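Local coordinates for AlgX/AlgJ SGNH hydrolase-like domain-containing protein (Eubacterium siraeum, PDB 4NZK) that is of unknown function but belongs to the DHHW family of the SGNH hydrolase clan, and so may act on ester-linked groups, at residues A[103-108]-A[171-176]; A[227-232]-A[297-302]; A[249-254]-A[260-265]. All coordinates share one frame; numbering follows the deposited sequence.

Interaction 1 of 3, residues A[103-108]-A[171-176]; sequences FNMVVP and YYAAKA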
loop_
_atom_site.group_PDB
_atom_site.type_symbol
_atom_site.label_atom_id
_atom_site.label_comp_id
_atom_site.label_asym_id
_atom_site.label_seq_id
_atom_site.Cartn_x
_atom_site.Cartn_y
_atom_site.Cartn_z
ATOM N N PHE A 103 -8.858 10.360 4.438
ATOM C CA PHE A 103 -9.223 8.970 4.650
ATOM C C PHE A 103 -7.997 8.227 5.181
ATOM O O PHE A 103 -6.846 8.567 4.854
ATOM C CB PHE A 103 -9.615 8.301 3.336
ATOM C CG PHE A 103 -10.816 8.890 2.630
ATOM C CD1 PHE A 103 -10.733 10.070 1.887
ATOM C CD2 PHE A 103 -12.026 8.230 2.676
ATOM C CE1 PHE A 103 -11.839 10.544 1.189
ATOM C CE2 PHE A 103 -13.139 8.710 2.003
ATOM C CZ PHE A 103 -13.046 9.877 1.274
ATOM N N ASN A 104 -8.256 7.215 5.994
ATOM C CA ASN A 104 -7.218 6.366 6.551
ATOM C C ASN A 104 -7.535 4.905 6.208
ATOM O O ASN A 104 -8.641 4.438 6.444
ATOM C CB ASN A 104 -7.271 6.489 8.068
ATOM C CG ASN A 104 -6.339 5.526 8.758
ATOM O OD1 ASN A 104 -5.149 5.557 8.523
ATOM N ND2 ASN A 104 -6.895 4.640 9.592
HETATM N N MSE A 105 -6.544 4.202 5.671
HETATM C CA MSE A 105 -6.691 2.757 5.386
HETATM C C MSE A 105 -5.414 2.042 5.727
HETATM O O MSE A 105 -4.467 2.003 4.937
HETATM C CB MSE A 105 -7.166 2.529 3.939
HETATM C CG MSE A 105 -7.542 1.028 3.767
HETATM SE SE MSE A 105 -8.390 0.673 2.051
HETATM C CE MSE A 105 -6.985 1.303 0.918
ATOM N N VAL A 106 -5.374 1.510 6.946
ATOM C CA VAL A 106 -4.258 0.742 7.437
ATOM C C VAL A 106 -4.581 -0.720 7.223
ATOM O O VAL A 106 -5.648 -1.192 7.633
ATOM C CB VAL A 106 -3.930 1.044 8.926
ATOM C CG1 VAL A 106 -2.785 0.157 9.409
ATOM C CG2 VAL A 106 -3.566 2.520 9.092
ATOM N N VAL A 107 -3.663 -1.430 6.591
ATOM C CA VAL A 107 -3.942 -2.819 6.202
ATOM C C VAL A 107 -2.927 -3.771 6.831
ATOM O O VAL A 107 -1.795 -3.400 7.086
ATOM C CB VAL A 107 -3.952 -3.001 4.676
ATOM C CG1 VAL A 107 -5.130 -2.246 4.054
ATOM C CG2 VAL A 107 -2.639 -2.570 4.025
ATOM N N PRO A 108 -3.354 -5.011 7.077
ATOM C CA PRO A 108 -2.464 -5.974 7.683
ATOM C C PRO A 108 -1.561 -6.602 6.636
ATOM O O PRO A 108 -1.787 -6.451 5.447
ATOM C CB PRO A 108 -3.416 -7.028 8.207
ATOM C CG PRO A 108 -4.518 -7.006 7.234
ATOM C CD PRO A 108 -4.700 -5.573 6.838
ATOM N N TYR A 171 -6.364 -4.458 -4.892
ATOM C CA TYR A 171 -7.635 -4.128 -5.524
ATOM C C TYR A 171 -8.779 -4.130 -4.536
ATOM O O TYR A 171 -9.627 -3.217 -4.556
ATOM C CB TYR A 171 -7.954 -5.134 -6.645
ATOM C CG TYR A 171 -9.312 -4.980 -7.253
ATOM C CD1 TYR A 171 -9.579 -3.955 -8.172
ATOM C CD2 TYR A 171 -10.358 -5.798 -6.874
ATOM C CE1 TYR A 171 -10.855 -3.791 -8.736
ATOM C CE2 TYR A 171 -11.646 -5.650 -7.445
ATOM C CZ TYR A 171 -11.886 -4.637 -8.359
ATOM O OH TYR A 171 -13.144 -4.507 -8.965
ATOM N N TYR A 172 -8.858 -5.155 -3.686
ATOM C CA TYR A 172 -9.959 -5.177 -2.712
ATOM C C TYR A 172 -9.904 -4.019 -1.720
ATOM O O TYR A 172 -10.944 -3.513 -1.299
ATOM C CB TYR A 172 -10.033 -6.492 -1.996
ATOM C CG TYR A 172 -10.511 -7.614 -2.892
ATOM C CD1 TYR A 172 -11.756 -7.562 -3.510
ATOM C CD2 TYR A 172 -9.718 -8.715 -3.139
ATOM C CE1 TYR A 172 -12.186 -8.592 -4.363
ATOM C CE2 TYR A 172 -10.134 -9.735 -3.975
ATOM C CZ TYR A 172 -11.378 -9.686 -4.572
ATOM O OH TYR A 172 -11.824 -10.736 -5.369
ATOM N N ALA A 173 -8.704 -3.606 -1.326
ATOM C CA ALA A 173 -8.560 -2.458 -0.454
ATOM C C ALA A 173 -8.914 -1.180 -1.198
ATOM O O ALA A 173 -9.684 -0.344 -0.673
ATOM C CB ALA A 173 -7.167 -2.413 0.127
ATOM N N ALA A 174 -8.442 -1.048 -2.443
ATOM C CA ALA A 174 -8.784 0.112 -3.263
ATOM C C ALA A 174 -10.291 0.191 -3.443
ATOM O O ALA A 174 -10.893 1.275 -3.397
ATOM C CB ALA A 174 -8.075 0.071 -4.609
ATOM N N LYS A 175 -10.907 -0.963 -3.673
ATOM C CA LYS A 175 -12.357 -1.015 -3.841
ATOM C C LYS A 175 -13.096 -0.501 -2.611
ATOM O O LYS A 175 -14.060 0.250 -2.724
ATOM C CB LYS A 175 -12.763 -2.457 -4.147
ATOM C CG LYS A 175 -14.268 -2.664 -4.277
ATOM C CD LYS A 175 -14.641 -4.053 -4.785
ATOM C CE LYS A 175 -16.155 -4.215 -4.870
ATOM N NZ LYS A 175 -16.461 -5.376 -5.711
ATOM N N ALA A 176 -12.608 -0.871 -1.436
ATOM C CA ALA A 176 -13.254 -0.422 -0.203
ATOM C C ALA A 176 -13.159 1.107 -0.075
ATOM O O ALA A 176 -14.107 1.771 0.344
ATOM C CB ALA A 176 -12.609 -1.067 1.001
#
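M105 and V107 make a small, buried, apolar strand-on-helix contact, in which strand 101-107 of the central sheet rests on helix 167-180 through A173. No hydrogen bond crosses the interface. The two segment axes approach to 10.3 Å and run nearly antiparallel, at 156°, with A173 as the main helical residue facing M105.

M105, a selenomethionine, does most of the touching. Its CG lies anti to the backbone N (chi1 -170°), which sends the chain straight out from the strand before it bends at the last torsion. SE then comes to 3.2 Å from A173 O. That oxygen lies almost on the extension of the CG-SE bond, a geometry consistent with a weak chalcogen contact to the carbonyl oxygen. The bend lays CE alongside the alanine, with M105 CE 3.8 Å from A173 CB. V107, two residues along the strand, adds a looser touch, its CG1 4.4 Å from A173 CB.

Alternation along the strand explains the selection: M105 and V107 face helix 167-180, whereas N104 and V106 turn to helix 126-136. F103 extends the M105 side by meeting F177 edge-to-face. A mainly parallel sheet covered by helices on its two sides is the three-layer alpha/beta/alpha sandwich characteristic of SGNH hydrolase-like domains.

Interaction 2 of 3, residues A[227-232]-A[297-302]; sequences TDYTAT and FFIDSF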
loop_
_atom_site.group_PDB
_atom_site.type_symbol
_atom_site.label_atom_id
_atom_site.label_comp_id
_atom_site.label_asym_id
_atom_site.label_seq_id
_atom_site.Cartn_x
_atom_site.Cartn_y
_atom_site.Cartn_z
ATOM N N THR A 227 -9.044 3.113 -18.362
ATOM C CA THR A 227 -9.100 4.555 -18.530
ATOM C C THR A 227 -7.761 5.117 -18.959
ATOM O O THR A 227 -6.711 4.757 -18.403
ATOM C CB THR A 227 -9.613 5.222 -17.228
ATOM O OG1 THR A 227 -10.912 4.707 -16.906
ATOM C CG2 THR A 227 -9.703 6.768 -17.349
ATOM N N ASP A 228 -7.780 6.008 -19.954
ATOM C CA ASP A 228 -6.549 6.623 -20.418
ATOM C C ASP A 228 -6.008 7.577 -19.347
ATOM O O ASP A 228 -6.766 8.181 -18.586
ATOM C CB ASP A 228 -6.763 7.348 -21.759
ATOM C CG ASP A 228 -5.458 7.788 -22.402
ATOM O OD1 ASP A 228 -4.460 7.049 -22.279
ATOM O OD2 ASP A 228 -5.430 8.857 -23.047
ATOM N N TYR A 229 -4.688 7.667 -19.276
ATOM C CA TYR A 229 -4.032 8.564 -18.311
ATOM C C TYR A 229 -2.612 8.913 -18.810
ATOM O O TYR A 229 -2.075 8.287 -19.747
ATOM C CB TYR A 229 -3.931 7.884 -16.905
ATOM C CG TYR A 229 -2.856 6.807 -16.874
ATOM C CD1 TYR A 229 -3.121 5.509 -17.271
ATOM C CD2 TYR A 229 -1.553 7.125 -16.546
ATOM C CE1 TYR A 229 -2.128 4.538 -17.286
ATOM C CE2 TYR A 229 -0.535 6.173 -16.575
ATOM C CZ TYR A 229 -0.817 4.871 -16.940
ATOM O OH TYR A 229 0.203 3.941 -17.008
ATOM N N THR A 230 -2.042 9.950 -18.191
ATOM C CA THR A 230 -0.653 10.343 -18.389
ATOM C C THR A 230 -0.027 10.593 -17.018
ATOM O O THR A 230 -0.615 11.293 -16.203
ATOM C CB THR A 230 -0.504 11.643 -19.194
ATOM O OG1 THR A 230 -1.421 11.658 -20.298
ATOM C CG2 THR A 230 0.929 11.781 -19.665
ATOM N N ALA A 231 1.114 9.977 -16.754
ATOM C CA ALA A 231 1.841 10.198 -15.509
ATOM C C ALA A 231 3.029 11.101 -15.769
ATOM O O ALA A 231 3.681 10.979 -16.819
ATOM C CB ALA A 231 2.282 8.886 -14.902
ATOM N N THR A 232 3.323 11.972 -14.805
ATOM C CA THR A 232 4.504 12.846 -14.828
ATOM C C THR A 232 5.287 12.565 -13.550
ATOM O O THR A 232 4.720 12.561 -12.433
ATOM C CB THR A 232 4.104 14.319 -14.951
ATOM O OG1 THR A 232 3.314 14.477 -16.146
ATOM C CG2 THR A 232 5.339 15.223 -15.028
ATOM N N PHE A 297 -5.571 1.034 -9.425
ATOM C CA PHE A 297 -7.022 0.875 -9.200
ATOM C C PHE A 297 -7.729 2.170 -8.905
ATOM O O PHE A 297 -8.930 2.150 -8.673
ATOM C CB PHE A 297 -7.251 -0.138 -8.078
ATOM C CG PHE A 297 -6.523 -1.432 -8.308
ATOM C CD1 PHE A 297 -6.788 -2.190 -9.447
ATOM C CD2 PHE A 297 -5.557 -1.880 -7.426
ATOM C CE1 PHE A 297 -6.115 -3.381 -9.701
ATOM C CE2 PHE A 297 -4.877 -3.051 -7.678
ATOM C CZ PHE A 297 -5.150 -3.808 -8.806
ATOM N N PHE A 298 -7.003 3.291 -8.914
ATOM C CA PHE A 298 -7.628 4.603 -8.735
ATOM C C PHE A 298 -7.798 5.391 -10.027
ATOM O O PHE A 298 -8.558 6.369 -10.069
ATOM C CB PHE A 298 -6.830 5.465 -7.756
ATOM C CG PHE A 298 -6.699 4.879 -6.384
ATOM C CD1 PHE A 298 -7.720 4.166 -5.811
ATOM C CD2 PHE A 298 -5.537 5.069 -5.657
ATOM C CE1 PHE A 298 -7.599 3.674 -4.518
ATOM C CE2 PHE A 298 -5.406 4.564 -4.382
ATOM C CZ PHE A 298 -6.429 3.872 -3.821
ATOM N N ILE A 299 -7.128 4.942 -11.079
ATOM C CA ILE A 299 -7.084 5.673 -12.351
ATOM C C ILE A 299 -8.468 5.859 -12.969
ATOM O O ILE A 299 -8.776 6.919 -13.502
ATOM C CB ILE A 299 -6.088 4.993 -13.314
ATOM C CG1 ILE A 299 -4.654 5.344 -12.824
ATOM C CG2 ILE A 299 -6.313 5.456 -14.747
ATOM C CD1 ILE A 299 -3.527 4.613 -13.488
ATOM N N ASP A 300 -9.314 4.844 -12.846
ATOM C CA ASP A 300 -10.641 4.914 -13.415
ATOM C C ASP A 300 -11.539 5.891 -12.623
ATOM O O ASP A 300 -12.587 6.280 -13.121
ATOM C CB ASP A 300 -11.348 3.542 -13.424
ATOM C CG ASP A 300 -10.680 2.465 -14.341
ATOM O OD1 ASP A 300 -10.096 2.783 -15.409
ATOM O OD2 ASP A 300 -10.773 1.264 -13.959
ATOM N N SER A 301 -11.188 6.207 -11.370
ATOM C CA SER A 301 -12.105 6.875 -10.427
ATOM C C SER A 301 -11.828 8.348 -10.113
ATOM O O SER A 301 -12.692 9.002 -9.528
ATOM C CB SER A 301 -12.134 6.102 -9.109
ATOM O OG SER A 301 -12.770 4.834 -9.243
ATOM N N PHE A 302 -10.637 8.834 -10.466
ATOM C CA PHE A 302 -10.195 10.177 -10.133
ATOM C C PHE A 302 -9.657 10.883 -11.353
ATOM O O PHE A 302 -9.039 10.256 -12.203
ATOM C CB PHE A 302 -9.111 10.112 -9.032
ATOM C CG PHE A 302 -9.643 9.655 -7.700
ATOM C CD1 PHE A 302 -10.156 10.585 -6.817
ATOM C CD2 PHE A 302 -9.691 8.321 -7.354
ATOM C CE1 PHE A 302 -10.718 10.200 -5.607
ATOM C CE2 PHE A 302 -10.243 7.916 -6.146
ATOM C CZ PHE A 302 -10.752 8.864 -5.255
HETATM O O HOH W 1 -13.172 6.053 -15.839
#
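I299 and D300 hold the entry to strand 229-234 in two ways, one apolar and one polar. I299 can be followed outward from CB, where the side chain branches. The CG2 branch, anti to the backbone N, reaches the backbone of the facing segment, with I299 CG2 3.7 Å from T227 O, and it also packs against Y229 CB. The other branch runs through CG1 with an extended second torsion, which carries CD1 over the Y229 ring. There I299 CD1 stands 4.0 Å from the centroid of the Y229 ring and 15° off its normal, a CH-pi contact over the face, displaced slightly toward the CD1-CE1 side. The phenol end is engaged beyond this contact, since Y229 OH hydrogen-bonds to I250 N and S249 OG.

The polar half centres on D300 OD1, which accepts twice from one residue. T227 OG1 donates to D300 OD1 at 2.6 Å, arriving on the anti side and 30° out of the carboxylate plane. T227 N donates to D300 OD1 at 3.2 Å, nearly in line with the C-O bond but with a bent N-H angle of 142°. Water 1 closes a further link by donating to T227 OG1 and to D300 O, which N277 ND2 also binds. Two donors from one residue thus grip this oxygen. The result is a crossover loop between parallel strands 282-287 and 304-309 pinned to the antiparallel edge of the mixed alpha/beta sheet.

Interaction 3 of 3, residues A[249-254]-A[260-265]; sequences SIFVDQ and YSTFMG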
loop_
_atom_site.group_PDB
_atom_site.type_symbol
_atom_site.label_atom_id
_atom_site.label_comp_id
_atom_site.label_asym_id
_atom_site.label_seq_id
_atom_site.Cartn_x
_atom_site.Cartn_y
_atom_site.Cartn_z
ATOM N N SER A 249 4.066 6.367 -18.215
ATOM C CA SER A 249 3.331 5.218 -17.695
ATOM C C SER A 249 3.629 5.055 -16.216
ATOM O O SER A 249 4.673 5.479 -15.732
ATOM C CB SER A 249 3.763 3.932 -18.407
ATOM O OG SER A 249 3.060 2.808 -17.903
ATOM N N ILE A 250 2.678 4.472 -15.484
ATOM C CA ILE A 250 2.958 4.063 -14.102
ATOM C C ILE A 250 3.519 2.656 -14.032
ATOM O O ILE A 250 3.819 2.188 -12.948
ATOM C CB ILE A 250 1.748 4.182 -13.146
ATOM C CG1 ILE A 250 0.642 3.237 -13.587
ATOM C CG2 ILE A 250 1.328 5.633 -13.019
ATOM C CD1 ILE A 250 -0.467 3.190 -12.562
ATOM N N PHE A 251 3.595 1.943 -15.156
ATOM C CA PHE A 251 4.120 0.576 -15.186
ATOM C C PHE A 251 5.500 0.601 -15.774
ATOM O O PHE A 251 5.673 1.009 -16.928
ATOM C CB PHE A 251 3.186 -0.372 -15.976
ATOM C CG PHE A 251 1.782 -0.375 -15.445
ATOM C CD1 PHE A 251 1.434 -1.169 -14.367
ATOM C CD2 PHE A 251 0.822 0.448 -15.993
ATOM C CE1 PHE A 251 0.135 -1.141 -13.839
ATOM C CE2 PHE A 251 -0.458 0.506 -15.468
ATOM C CZ PHE A 251 -0.813 -0.315 -14.389
ATOM N N VAL A 252 6.469 0.136 -14.980
ATOM C CA VAL A 252 7.861 0.181 -15.330
ATOM C C VAL A 252 8.372 -1.238 -15.508
ATOM O O VAL A 252 8.206 -2.077 -14.631
ATOM C CB VAL A 252 8.640 0.909 -14.218
ATOM C CG1 VAL A 252 10.128 1.020 -14.547
ATOM C CG2 VAL A 252 8.100 2.320 -14.060
ATOM N N ASP A 253 9.053 -1.498 -16.608
ATOM C CA ASP A 253 9.616 -2.850 -16.844
ATOM C C ASP A 253 10.690 -3.189 -15.811
ATOM O O ASP A 253 11.505 -2.330 -15.438
ATOM C CB ASP A 253 10.199 -2.966 -18.243
ATOM C CG ASP A 253 9.127 -2.958 -19.328
ATOM O OD1 ASP A 253 7.940 -3.231 -19.020
ATOM O OD2 ASP A 253 9.478 -2.687 -20.497
ATOM N N GLN A 254 10.611 -4.412 -15.307
ATOM C CA GLN A 254 11.510 -4.901 -14.290
ATOM C C GLN A 254 11.889 -6.337 -14.524
ATOM O O GLN A 254 11.102 -7.107 -15.099
ATOM C CB GLN A 254 10.820 -4.909 -12.929
ATOM C CG GLN A 254 10.353 -3.572 -12.421
ATOM C CD GLN A 254 11.461 -2.645 -12.038
ATOM O OE1 GLN A 254 12.582 -3.077 -11.818
ATOM N NE2 GLN A 254 11.159 -1.356 -11.962
ATOM N N TYR A 260 7.505 -6.146 -7.866
ATOM C CA TYR A 260 6.688 -5.155 -7.135
ATOM C C TYR A 260 7.009 -3.723 -7.544
ATOM O O TYR A 260 6.148 -2.842 -7.483
ATOM C CB TYR A 260 6.772 -5.334 -5.611
ATOM C CG TYR A 260 5.672 -4.598 -4.874
ATOM C CD1 TYR A 260 4.402 -5.138 -4.792
ATOM C CD2 TYR A 260 5.885 -3.320 -4.305
ATOM C CE1 TYR A 260 3.367 -4.468 -4.134
ATOM C CE2 TYR A 260 4.859 -2.645 -3.647
ATOM C CZ TYR A 260 3.594 -3.237 -3.574
ATOM O OH TYR A 260 2.575 -2.583 -2.919
ATOM N N SER A 261 8.239 -3.509 -8.026
ATOM C CA SER A 261 8.661 -2.199 -8.493
ATOM C C SER A 261 8.103 -1.872 -9.883
ATOM O O SER A 261 8.364 -0.827 -10.427
ATOM C CB SER A 261 10.189 -2.064 -8.454
ATOM O OG SER A 261 10.607 -2.042 -7.116
ATOM N N THR A 262 7.353 -2.795 -10.474
ATOM C CA THR A 262 6.579 -2.474 -11.679
ATOM C C THR A 262 5.757 -1.180 -11.469
ATOM O O THR A 262 5.568 -0.395 -12.390
ATOM C CB THR A 262 5.640 -3.636 -12.035
ATOM O OG1 THR A 262 6.423 -4.809 -12.282
ATOM C CG2 THR A 262 4.785 -3.311 -13.232
ATOM N N PHE A 263 5.245 -0.978 -10.260
ATOM C CA PHE A 263 4.448 0.219 -9.961
ATOM C C PHE A 263 5.363 1.432 -9.672
ATOM O O PHE A 263 5.928 1.562 -8.590
ATOM C CB PHE A 263 3.503 -0.057 -8.797
ATOM C CG PHE A 263 2.720 -1.333 -8.985
ATOM C CD1 PHE A 263 1.954 -1.524 -10.122
ATOM C CD2 PHE A 263 2.816 -2.361 -8.069
ATOM C CE1 PHE A 263 1.291 -2.731 -10.321
ATOM C CE2 PHE A 263 2.162 -3.545 -8.236
ATOM C CZ PHE A 263 1.384 -3.738 -9.367
HETATM N N MSE A 264 5.506 2.260 -10.692
HETATM C CA MSE A 264 6.236 3.526 -10.681
HETATM C C MSE A 264 7.718 3.446 -10.406
HETATM O O MSE A 264 8.374 4.483 -10.208
HETATM C CB MSE A 264 5.576 4.482 -9.711
HETATM C CG MSE A 264 4.118 4.655 -10.123
HETATM SE SE MSE A 264 3.094 5.547 -8.716
HETATM C CE MSE A 264 2.926 4.035 -7.474
ATOM N N GLY A 265 8.278 2.225 -10.449
ATOM C CA GLY A 265 9.718 2.018 -10.363
ATOM C C GLY A 265 10.403 2.117 -9.018
ATOM O O GLY A 265 11.578 1.809 -8.898
HETATM O O HOH W 2 7.579 -5.215 -14.799
HETATM O O HOH W 3 12.828 0.797 -11.295
#
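I250 O and T262 O, both acceptors, lie only 3.2 Å apart, a close approach probably offset by a separate N-H donor to each. M264 N donates to I250 O at 2.8 Å, and V252 N donates to T262 O at 2.8 Å, in the carbonyl plane on a lone pair. These bonds flank F251 and F263, a non-hydrogen-bonded antiparallel pair that forms a single isolated bridge. F251 CA adds a CA-H...O contact to T262 O. On the side-chain level the two rings meet at their edges, with F251 CE1 4.0 Å from F263 CE1.

Farther along, Q254 folds back over the turn, its chain bent at chi2 (-69°), so that the amide lies against S261 CB. Q254 NE2 makes a weak bond to S261 O at 3.2 Å and donates to water 3, which in turn donates to G265 O. Replacing Q254 by an alanine removes the amide, which would probably deprive S261 O of its weak N-H contact and water 3 of one partner.

The F263 side chain packs on F220 and Y222 of strand 218-224, while I250 settles on strands 229-234 and 270-275.

Interaction 1 closes before interaction 2 opens along the chain, and interaction 3 is nested inside the loop that interaction 2 closes. Interactions 1 and 2 have centres about 18 Å apart yet touch, because Y171 and A174 of helix 167-180 pack on F297 and F298; both also reach the mixed sheet. Interactions 2 and 3, with centres about 15 Å apart, are joined by the Y229 hydroxyl and by I299, both of which reach segment 249-254. Interactions 1 and 3 do not touch, with centres about 21 Å apart. Packing therefore runs continuously from the parallel core to the long loop that joins, and packs on, strands 229-234 and 270-275.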